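Local coordinates for exoenzyme S (Pseudomonas aeruginosa, PDB 6GN8), which probably acts as a bifunctional secreted toxin, joining a GTPase-activating region to the ADP-ribosyltransferase domain of this chain, which transfers ADP-ribose from NAD to host proteins, at residues C[34-39]-C[86-91]; C[45-50]-C[162-167]; C[50-55]-C[93-98]. The protein carries 2 engineered substitutions. All coordinates share one frame; numbering follows the deposited sequence.

Contact 1. Residues C[34-39]-C[86-91]; sequences KRFGAD and KLIDQG
Phe36 and Ile88 form the tight half of a helix-helix packing, in the helical region of the ADP-ribosyltransferase domain, between the end of helix 24-36 and helix 83-99. The two side chains meet at about a right angle, the far end of the ring on the ethyl arm of the isoleucine, and Phe36 CZ lies 3.6 Å from Ile88 CD1. With CG1 anti to its carbonyl carbon (chi1 -63°), Ile88 sends that arm out to the ring, which it reaches obliquely. Leu62 and His67 of helix 54-77 pack around the same pair, and the rings of Phe36 and His67 meet at a steep angle. The other half is looser and faces solvent. There the aliphatic stem of Arg35 passes Leu87, with Arg35 CB 3.9 Å from Leu87 CD1, while the guanidinium makes a long, weak ion pair with Asp82. Leu87 also leans on Leu28 and Leu32 of helix 24-36. Just beyond Phe36, Gly37 ends the helix with positive phi and serves as N-cap of helix 38-41. The first torsion of Arg35 (chi1 179°) sets its CG over one face of the Phe36 ring, 3.7 Å above the plane and offset toward the rim.

Contact 2. Residues C[45-50]-C[162-167]; sequences GRQPGG and SGISNY
Arg46 stretches along the backbone of Gly163 and Ile164, its chain extended from CG to NE, so that the guanidinium comes to the Ile164 carbonyl edge-on. Arg46 NH2 donates to Ile164 O over 3.1 Å with an N-H...O angle of 161°, and the acceptor lies only 10° out of the guanidinium plane. The bond is nearly straight and meets the oxygen almost head-on (C=O...N angle 163°). Nearer the root of the chain, Arg46 CB lies 3.4 Å from Gly163 O, and farther along Arg46 CD is 3.3 Å from Ile164 O. These contacts join the loop between helices 38-41 and 54-77 to the loop that leads from strand 159-160 to strand 172-175. By its place ahead of that strand, 162-167 probably belongs to the ADP-ribosylating turn-turn loop of this toxin family. Gln47, next to Arg46 in the same loop, crosses Ile164 obliquely, its amide against the ethyl arm: Gln47 NE2 is 3.5 Å from Ile164 CD1. The same NE2 makes a weak hydrogen bond to the backbone oxygen of Asp160. Ile164 is buried, with Tyr43 and Leu60 also against it, whereas Arg46 and Gly163 lie at the surface. Two acceptors, Arg46 O and Gly163 O, approach to 3.0 Å without a bond between them.

Contact 3. Residues C[50-55]-C[93-98]; sequences GIHSDA and SAAFEK
His52 turns the edge of its imidazole to the backbone of Ala95 on helix 83-99. CG stands anti to the carbonyl carbon (chi1 -59°), which swings the ring from the loop toward the helix and brings His52 NE2 3.3 Å from Ala95 O. The oxygen lies near the ring plane, yet the N-H...O angle of 124° makes this a weak hydrogen bond. The main polar partner of NE2 is the hydroxyl of Ser99, which also bonds to Ala95 O, so nitrogen, hydroxyl and carbonyl form a small polar cluster. Next to it the ring touches the methyl of Ala95, His52 CD2 to Ala95 CB being 4.0 Å. Ile51 CG2 lies over one face of the His52 imidazole, 3.7 Å above the plane and displaced toward the rim.

Lys98 takes a straight course: its CG is anti to the carbonyl carbon, and the chain, extended from there on, passes alongside the loop with the ammonium reaching Ser53. Lys98 NZ is 3.7 Å from Ser53 CB and makes no hydrogen bond with that side chain; its charge is taken by salt bridges to Glu56 and Asp25. Ser53 is the N-cap of helix 54-77. Its OG sits between its own backbone N and carbonyl carbon (chi1 72°) and caps a backbone N at the start of the helix, while Ser53 N bonds to Glu56 OE1 in return, as in a capping box. Glu56 thus shares its carboxylate between the cap and the lysine, OE1 going to the serine and OE2 to the ammonium. Through Glu56 and Asp25, Lys98 links helix 83-99 to helices 54-77 and 24-36 by ion pairs beside the contact, and the two carboxylates would favour its charged form still further.

In the fold
All three contacts lie on the same side of the chain's centre, in and beside its helical region. Contacts 1 and 3, whose centres are about 14 Å apart, both use helix 83-99: residues 86-91 face the end of helix 24-36, and 93-98 face the loop into helix 54-77. Contacts 2 and 3 are closer, about 12 Å between centres; they share Gly50 and touch where Gln47 OE1 lies 3.6 Å from His52 ND1. Contacts 1 and 2 do not touch, their nearest atoms being about 8 Å apart. Contact 2 alone reaches the probable turn-turn loop, and through residues 45-55 that loop is tied to the helices of contact 3.

Contact 1. Residues C[34-39]-C[86-91]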
loop_
_atom_site.group_PDB
_atom_site.type_symbol
_atom_site.label_atom_id
_atom_site.label_comp_id
_atom_site.label_asym_id
_atom_site.label_seq_id
_atom_site.Cartn_x
_atom_site.Cartn_y
_atom_site.Cartn_z
ATOM N N LYS C 34 0.859 40.299 -41.120
ATOM C CA LYS C 34 1.701 41.462 -41.419
ATOM C C LYS C 34 3.175 41.068 -41.376
ATOM O O LYS C 34 3.930 41.457 -42.270
ATOM C CB LYS C 34 1.438 42.620 -40.434
ATOM C CG LYS C 34 0.166 43.406 -40.707
ATOM C CD LYS C 34 -0.165 44.311 -39.515
ATOM C CE LYS C 34 -1.430 45.115 -39.689
ATOM N NZ LYS C 34 -1.597 46.108 -38.594
ATOM N N ARG C 35 3.565 40.257 -40.354
ATOM C CA ARG C 35 4.937 39.834 -40.083
ATOM C C ARG C 35 5.416 38.678 -40.943
ATOM O O ARG C 35 6.560 38.723 -41.387
ATOM C CB ARG C 35 5.085 39.466 -38.593
ATOM C CG ARG C 35 6.456 38.980 -38.127
ATOM C CD ARG C 35 7.576 39.959 -38.422
ATOM N NE ARG C 35 8.861 39.485 -37.895
ATOM C CZ ARG C 35 9.676 38.638 -38.520
ATOM N NH1 ARG C 35 9.348 38.138 -39.702
ATOM N NH2 ARG C 35 10.823 38.282 -37.964
ATOM N N PHE C 36 4.610 37.617 -41.108
ATOM C CA PHE C 36 5.040 36.430 -41.851
ATOM C C PHE C 36 4.373 36.260 -43.204
ATOM O O PHE C 36 4.701 35.303 -43.883
ATOM C CB PHE C 36 4.806 35.153 -41.021
ATOM C CG PHE C 36 5.606 35.138 -39.750
ATOM C CD1 PHE C 36 6.972 34.870 -39.773
ATOM C CD2 PHE C 36 5.005 35.429 -38.527
ATOM C CE1 PHE C 36 7.726 34.906 -38.600
ATOM C CE2 PHE C 36 5.753 35.441 -37.350
ATOM C CZ PHE C 36 7.109 35.178 -37.395
ATOM N N GLY C 37 3.451 37.148 -43.590
ATOM C CA GLY C 37 2.762 37.039 -44.878
ATOM C C GLY C 37 2.260 35.635 -45.177
ATOM O O GLY C 37 1.747 34.966 -44.274
ATOM N N ALA C 38 2.518 35.137 -46.414
ATOM C CA ALA C 38 2.102 33.820 -46.946
ATOM C C ALA C 38 2.592 32.645 -46.104
ATOM O O ALA C 38 2.006 31.555 -46.166
ATOM C CB ALA C 38 2.596 33.658 -48.377
ATOM N N ASP C 39 3.668 32.865 -45.326
ATOM C CA ASP C 39 4.254 31.867 -44.423
ATOM C C ASP C 39 3.276 31.541 -43.313
ATOM O O ASP C 39 3.197 30.394 -42.890
ATOM C CB ASP C 39 5.589 32.365 -43.838
ATOM C CG ASP C 39 6.805 32.081 -44.707
ATOM O OD1 ASP C 39 6.625 31.542 -45.828
ATOM O OD2 ASP C 39 7.943 32.381 -44.255
ATOM N N LYS C 86 7.722 36.669 -30.646
ATOM C CA LYS C 86 6.749 37.167 -29.663
ATOM C C LYS C 86 5.328 36.819 -30.071
ATOM O O LYS C 86 4.581 36.245 -29.264
ATOM C CB LYS C 86 6.887 38.681 -29.465
ATOM C CG LYS C 86 7.965 39.062 -28.457
ATOM C CD LYS C 86 7.974 40.555 -28.098
ATOM C CE LYS C 86 8.738 41.418 -29.088
ATOM N NZ LYS C 86 8.716 42.862 -28.722
ATOM N N LEU C 87 4.981 37.101 -31.343
ATOM C CA LEU C 87 3.660 36.824 -31.931
ATOM C C LEU C 87 3.338 35.308 -31.975
ATOM O O LEU C 87 2.219 34.927 -31.619
ATOM C CB LEU C 87 3.544 37.431 -33.345
ATOM C CG LEU C 87 3.557 38.956 -33.466
ATOM C CD1 LEU C 87 3.798 39.387 -34.901
ATOM C CD2 LEU C 87 2.279 39.565 -32.960
ATOM N N ILE C 88 4.323 34.449 -32.386
ATOM C CA ILE C 88 4.170 32.989 -32.451
ATOM C C ILE C 88 3.950 32.445 -31.033
ATOM O O ILE C 88 3.047 31.632 -30.821
ATOM C CB ILE C 88 5.346 32.252 -33.175
ATOM C CG1 ILE C 88 5.459 32.662 -34.638
ATOM C CG2 ILE C 88 5.146 30.737 -33.115
ATOM C CD1 ILE C 88 6.781 32.201 -35.367
ATOM N N ASP C 89 4.742 32.930 -30.069
ATOM C CA ASP C 89 4.661 32.537 -28.658
ATOM C C ASP C 89 3.312 32.943 -28.034
ATOM O O ASP C 89 2.781 32.171 -27.261
ATOM C CB ASP C 89 5.837 33.153 -27.872
ATOM C CG ASP C 89 5.903 32.800 -26.399
ATOM O OD1 ASP C 89 5.903 31.598 -26.079
ATOM O OD2 ASP C 89 5.984 33.731 -25.570
ATOM N N GLN C 90 2.743 34.113 -28.363
ATOM C CA GLN C 90 1.435 34.454 -27.768
ATOM C C GLN C 90 0.285 33.673 -28.441
ATOM O O GLN C 90 -0.654 33.300 -27.738
ATOM C CB GLN C 90 1.128 35.965 -27.680
ATOM C CG GLN C 90 1.471 36.814 -28.876
ATOM C CD GLN C 90 1.540 38.296 -28.530
ATOM O OE1 GLN C 90 0.845 39.138 -29.118
ATOM N NE2 GLN C 90 2.391 38.657 -27.582
ATOM N N GLY C 91 0.422 33.340 -29.730
ATOM C CA GLY C 91 -0.546 32.516 -30.448
ATOM C C GLY C 91 -0.584 31.086 -29.932
ATOM O O GLY C 91 -1.646 30.469 -29.860
#

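Contact 2. Residues C[45-50]-C[162-167]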
loop_
_atom_site.group_PDB
_atom_site.type_symbol
_atom_site.label_atom_id
_atom_site.label_comp_id
_atom_site.label_asym_id
_atom_site.label_seq_id
_atom_site.Cartn_x
_atom_site.Cartn_y
_atom_site.Cartn_z
ATOM N N GLY C 45 -7.220 27.758 -42.142
ATOM C CA GLY C 45 -8.286 26.790 -42.387
ATOM C C GLY C 45 -7.904 25.324 -42.327
ATOM O O GLY C 45 -8.746 24.466 -42.618
ATOM N N ARG C 46 -6.655 25.012 -41.910
ATOM C CA ARG C 46 -6.139 23.634 -41.862
ATOM C C ARG C 46 -6.770 22.777 -40.720
ATOM O O ARG C 46 -6.628 21.538 -40.715
ATOM C CB ARG C 46 -4.604 23.604 -41.823
ATOM C CG ARG C 46 -4.028 23.580 -43.241
ATOM C CD ARG C 46 -2.524 23.426 -43.296
ATOM N NE ARG C 46 -1.990 23.742 -44.629
ATOM C CZ ARG C 46 -0.782 23.396 -45.081
ATOM N NH1 ARG C 46 -0.411 23.715 -46.315
ATOM N NH2 ARG C 46 0.050 22.697 -44.313
ATOM N N GLN C 47 -7.516 23.402 -39.812
ATOM C CA GLN C 47 -8.226 22.624 -38.800
ATOM C C GLN C 47 -9.704 23.048 -38.822
ATOM O O GLN C 47 -10.091 23.884 -37.993
ATOM C CB GLN C 47 -7.587 22.774 -37.411
ATOM C CG GLN C 47 -6.914 21.499 -36.935
ATOM C CD GLN C 47 -6.379 21.600 -35.527
ATOM O OE1 GLN C 47 -6.886 22.349 -34.675
ATOM N NE2 GLN C 47 -5.341 20.822 -35.250
ATOM N N PRO C 48 -10.532 22.529 -39.790
ATOM C CA PRO C 48 -11.958 22.940 -39.866
ATOM C C PRO C 48 -12.786 22.523 -38.632
ATOM O O PRO C 48 -13.874 23.065 -38.412
ATOM C CB PRO C 48 -12.460 22.286 -41.163
ATOM C CG PRO C 48 -11.224 21.954 -41.938
ATOM C CD PRO C 48 -10.223 21.573 -40.870
ATOM N N GLY C 49 -12.233 21.628 -37.805
ATOM C CA GLY C 49 -12.782 21.279 -36.498
ATOM C C GLY C 49 -12.265 22.381 -35.585
ATOM O O GLY C 49 -11.428 22.147 -34.701
ATOM N N GLY C 50 -12.726 23.593 -35.901
ATOM C CA GLY C 50 -12.320 24.887 -35.376
ATOM C C GLY C 50 -12.317 25.165 -33.894
ATOM O O GLY C 50 -12.916 26.163 -33.473
ATOM N N SER C 162 -1.135 17.762 -36.140
ATOM C CA SER C 162 -0.955 16.921 -37.317
ATOM C C SER C 162 -1.805 17.356 -38.504
ATOM O O SER C 162 -1.401 17.127 -39.645
ATOM C CB SER C 162 -1.171 15.446 -36.992
ATOM O OG SER C 162 -2.474 15.168 -36.516
ATOM N N GLY C 163 -2.900 18.051 -38.251
ATOM C CA GLY C 163 -3.759 18.595 -39.304
ATOM C C GLY C 163 -3.305 19.959 -39.787
ATOM O O GLY C 163 -3.786 20.444 -40.819
ATOM N N ILE C 164 -2.364 20.598 -39.064
ATOM C CA ILE C 164 -1.822 21.921 -39.433
ATOM C C ILE C 164 -0.455 21.735 -40.163
ATOM O O ILE C 164 -0.257 22.251 -41.262
ATOM C CB ILE C 164 -1.703 22.833 -38.164
ATOM C CG1 ILE C 164 -3.034 22.867 -37.340
ATOM C CG2 ILE C 164 -1.278 24.248 -38.547
ATOM C CD1 ILE C 164 -2.944 23.327 -35.823
ATOM N N SER C 165 0.490 21.005 -39.541
ATOM C CA SER C 165 1.819 20.762 -40.122
ATOM C C SER C 165 2.213 19.323 -39.767
ATOM O O SER C 165 2.026 18.891 -38.611
ATOM C CB SER C 165 2.821 21.811 -39.636
ATOM O OG SER C 165 4.125 21.623 -40.155
ATOM N N ASN C 166 2.611 18.536 -40.813
ATOM C CA ASN C 166 2.865 17.097 -40.706
ATOM C C ASN C 166 3.986 16.600 -41.616
ATOM O O ASN C 166 3.858 15.531 -42.221
ATOM C CB ASN C 166 1.566 16.334 -41.005
ATOM C CG ASN C 166 1.478 14.920 -40.456
ATOM O OD1 ASN C 166 2.044 14.580 -39.412
ATOM N ND2 ASN C 166 0.762 14.062 -41.167
ATOM N N TYR C 167 5.119 17.332 -41.676
ATOM C CA TYR C 167 6.290 16.844 -42.422
ATOM C C TYR C 167 6.674 15.505 -41.844
ATOM O O TYR C 167 6.652 15.364 -40.611
ATOM C CB TYR C 167 7.499 17.796 -42.308
ATOM C CG TYR C 167 7.446 19.041 -43.158
ATOM C CD1 TYR C 167 7.536 18.963 -44.545
ATOM C CD2 TYR C 167 7.411 20.306 -42.574
ATOM C CE1 TYR C 167 7.550 20.105 -45.330
ATOM C CE2 TYR C 167 7.428 21.459 -43.352
ATOM C CZ TYR C 167 7.487 21.352 -44.732
ATOM O OH TYR C 167 7.493 22.471 -45.522
#

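Contact 3. Residues C[50-55]-C[93-98]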
loop_
_atom_site.group_PDB
_atom_site.type_symbol
_atom_site.label_atom_id
_atom_site.label_comp_id
_atom_site.label_asym_id
_atom_site.label_seq_id
_atom_site.Cartn_x
_atom_site.Cartn_y
_atom_site.Cartn_z
ATOM N N GLY C 50 -12.726 23.593 -35.901
ATOM C CA GLY C 50 -12.320 24.887 -35.376
ATOM C C GLY C 50 -12.317 25.165 -33.894
ATOM O O GLY C 50 -12.916 26.163 -33.473
ATOM N N ILE C 51 -11.574 24.374 -33.110
ATOM C CA ILE C 51 -11.432 24.652 -31.688
ATOM C C ILE C 51 -10.529 25.907 -31.528
ATOM O O ILE C 51 -10.804 26.756 -30.684
ATOM C CB ILE C 51 -10.938 23.417 -30.848
ATOM C CG1 ILE C 51 -10.721 23.772 -29.344
ATOM C CG2 ILE C 51 -9.687 22.699 -31.448
ATOM C CD1 ILE C 51 -12.004 24.210 -28.589
ATOM N N HIS C 52 -9.509 26.057 -32.391
ATOM C CA HIS C 52 -8.590 27.192 -32.295
ATOM C C HIS C 52 -8.881 28.272 -33.310
ATOM O O HIS C 52 -9.293 27.974 -34.430
ATOM C CB HIS C 52 -7.137 26.720 -32.454
ATOM C CG HIS C 52 -6.723 25.720 -31.426
ATOM N ND1 HIS C 52 -6.385 24.430 -31.777
ATOM C CD2 HIS C 52 -6.642 25.847 -30.083
ATOM C CE1 HIS C 52 -6.106 23.814 -30.638
ATOM N NE2 HIS C 52 -6.241 24.630 -29.594
ATOM N N SER C 53 -8.613 29.535 -32.915
ATOM C CA SER C 53 -8.722 30.739 -33.733
ATOM C C SER C 53 -7.702 30.700 -34.877
ATOM O O SER C 53 -6.765 29.904 -34.823
ATOM C CB SER C 53 -8.470 31.973 -32.869
ATOM O OG SER C 53 -7.100 32.097 -32.509
ATOM N N ASP C 54 -7.852 31.585 -35.878
ATOM C CA ASP C 54 -6.932 31.710 -37.019
ATOM C C ASP C 54 -5.512 31.998 -36.548
ATOM O O ASP C 54 -4.586 31.384 -37.037
ATOM C CB ASP C 54 -7.384 32.834 -37.974
ATOM C CG ASP C 54 -8.660 32.607 -38.769
ATOM O OD1 ASP C 54 -9.111 31.443 -38.858
ATOM O OD2 ASP C 54 -9.196 33.602 -39.332
ATOM N N ALA C 55 -5.363 32.897 -35.562
ATOM C CA ALA C 55 -4.100 33.300 -34.947
ATOM C C ALA C 55 -3.352 32.121 -34.362
ATOM O O ALA C 55 -2.138 32.015 -34.553
ATOM C CB ALA C 55 -4.355 34.328 -33.860
ATOM N N SER C 93 0.525 30.195 -26.727
ATOM C CA SER C 93 0.019 30.317 -25.343
ATOM C C SER C 93 -1.505 30.352 -25.321
ATOM O O SER C 93 -2.103 29.622 -24.549
ATOM C CB SER C 93 0.560 31.576 -24.667
ATOM O OG SER C 93 1.964 31.514 -24.495
ATOM N N ALA C 94 -2.132 31.168 -26.182
ATOM C CA ALA C 94 -3.595 31.298 -26.281
ATOM C C ALA C 94 -4.237 29.942 -26.642
ATOM O O ALA C 94 -5.250 29.571 -26.040
ATOM C CB ALA C 94 -3.958 32.360 -27.321
ATOM N N ALA C 95 -3.609 29.193 -27.589
ATOM C CA ALA C 95 -4.028 27.866 -28.044
ATOM C C ALA C 95 -4.046 26.864 -26.892
ATOM O O ALA C 95 -4.954 26.030 -26.849
ATOM C CB ALA C 95 -3.098 27.362 -29.154
ATOM N N PHE C 96 -3.049 26.921 -25.972
ATOM C CA PHE C 96 -2.986 26.017 -24.816
ATOM C C PHE C 96 -4.039 26.419 -23.767
ATOM O O PHE C 96 -4.603 25.555 -23.090
ATOM C CB PHE C 96 -1.567 25.971 -24.210
ATOM C CG PHE C 96 -0.589 25.121 -24.997
ATOM C CD1 PHE C 96 -0.591 23.734 -24.879
ATOM C CD2 PHE C 96 0.355 25.712 -25.835
ATOM C CE1 PHE C 96 0.289 22.946 -25.633
ATOM C CE2 PHE C 96 1.240 24.927 -26.587
ATOM C CZ PHE C 96 1.201 23.545 -26.476
ATOM N N GLU C 97 -4.337 27.725 -23.664
ATOM C CA GLU C 97 -5.338 28.237 -22.726
ATOM C C GLU C 97 -6.710 27.675 -23.042
ATOM O O GLU C 97 -7.393 27.209 -22.141
ATOM C CB GLU C 97 -5.373 29.760 -22.758
ATOM C CG GLU C 97 -4.256 30.406 -21.970
ATOM C CD GLU C 97 -4.586 31.823 -21.557
ATOM O OE1 GLU C 97 -4.313 32.756 -22.349
ATOM O OE2 GLU C 97 -5.137 31.999 -20.447
ATOM N N LYS C 98 -7.080 27.665 -24.333
ATOM C CA LYS C 98 -8.359 27.168 -24.849
ATOM C C LYS C 98 -8.472 25.636 -24.815
ATOM O O LYS C 98 -9.577 25.109 -24.689
ATOM C CB LYS C 98 -8.565 27.647 -26.304
ATOM C CG LYS C 98 -8.761 29.151 -26.435
ATOM C CD LYS C 98 -9.081 29.566 -27.863
ATOM C CE LYS C 98 -9.241 31.058 -27.956
ATOM N NZ LYS C 98 -9.527 31.502 -29.344
#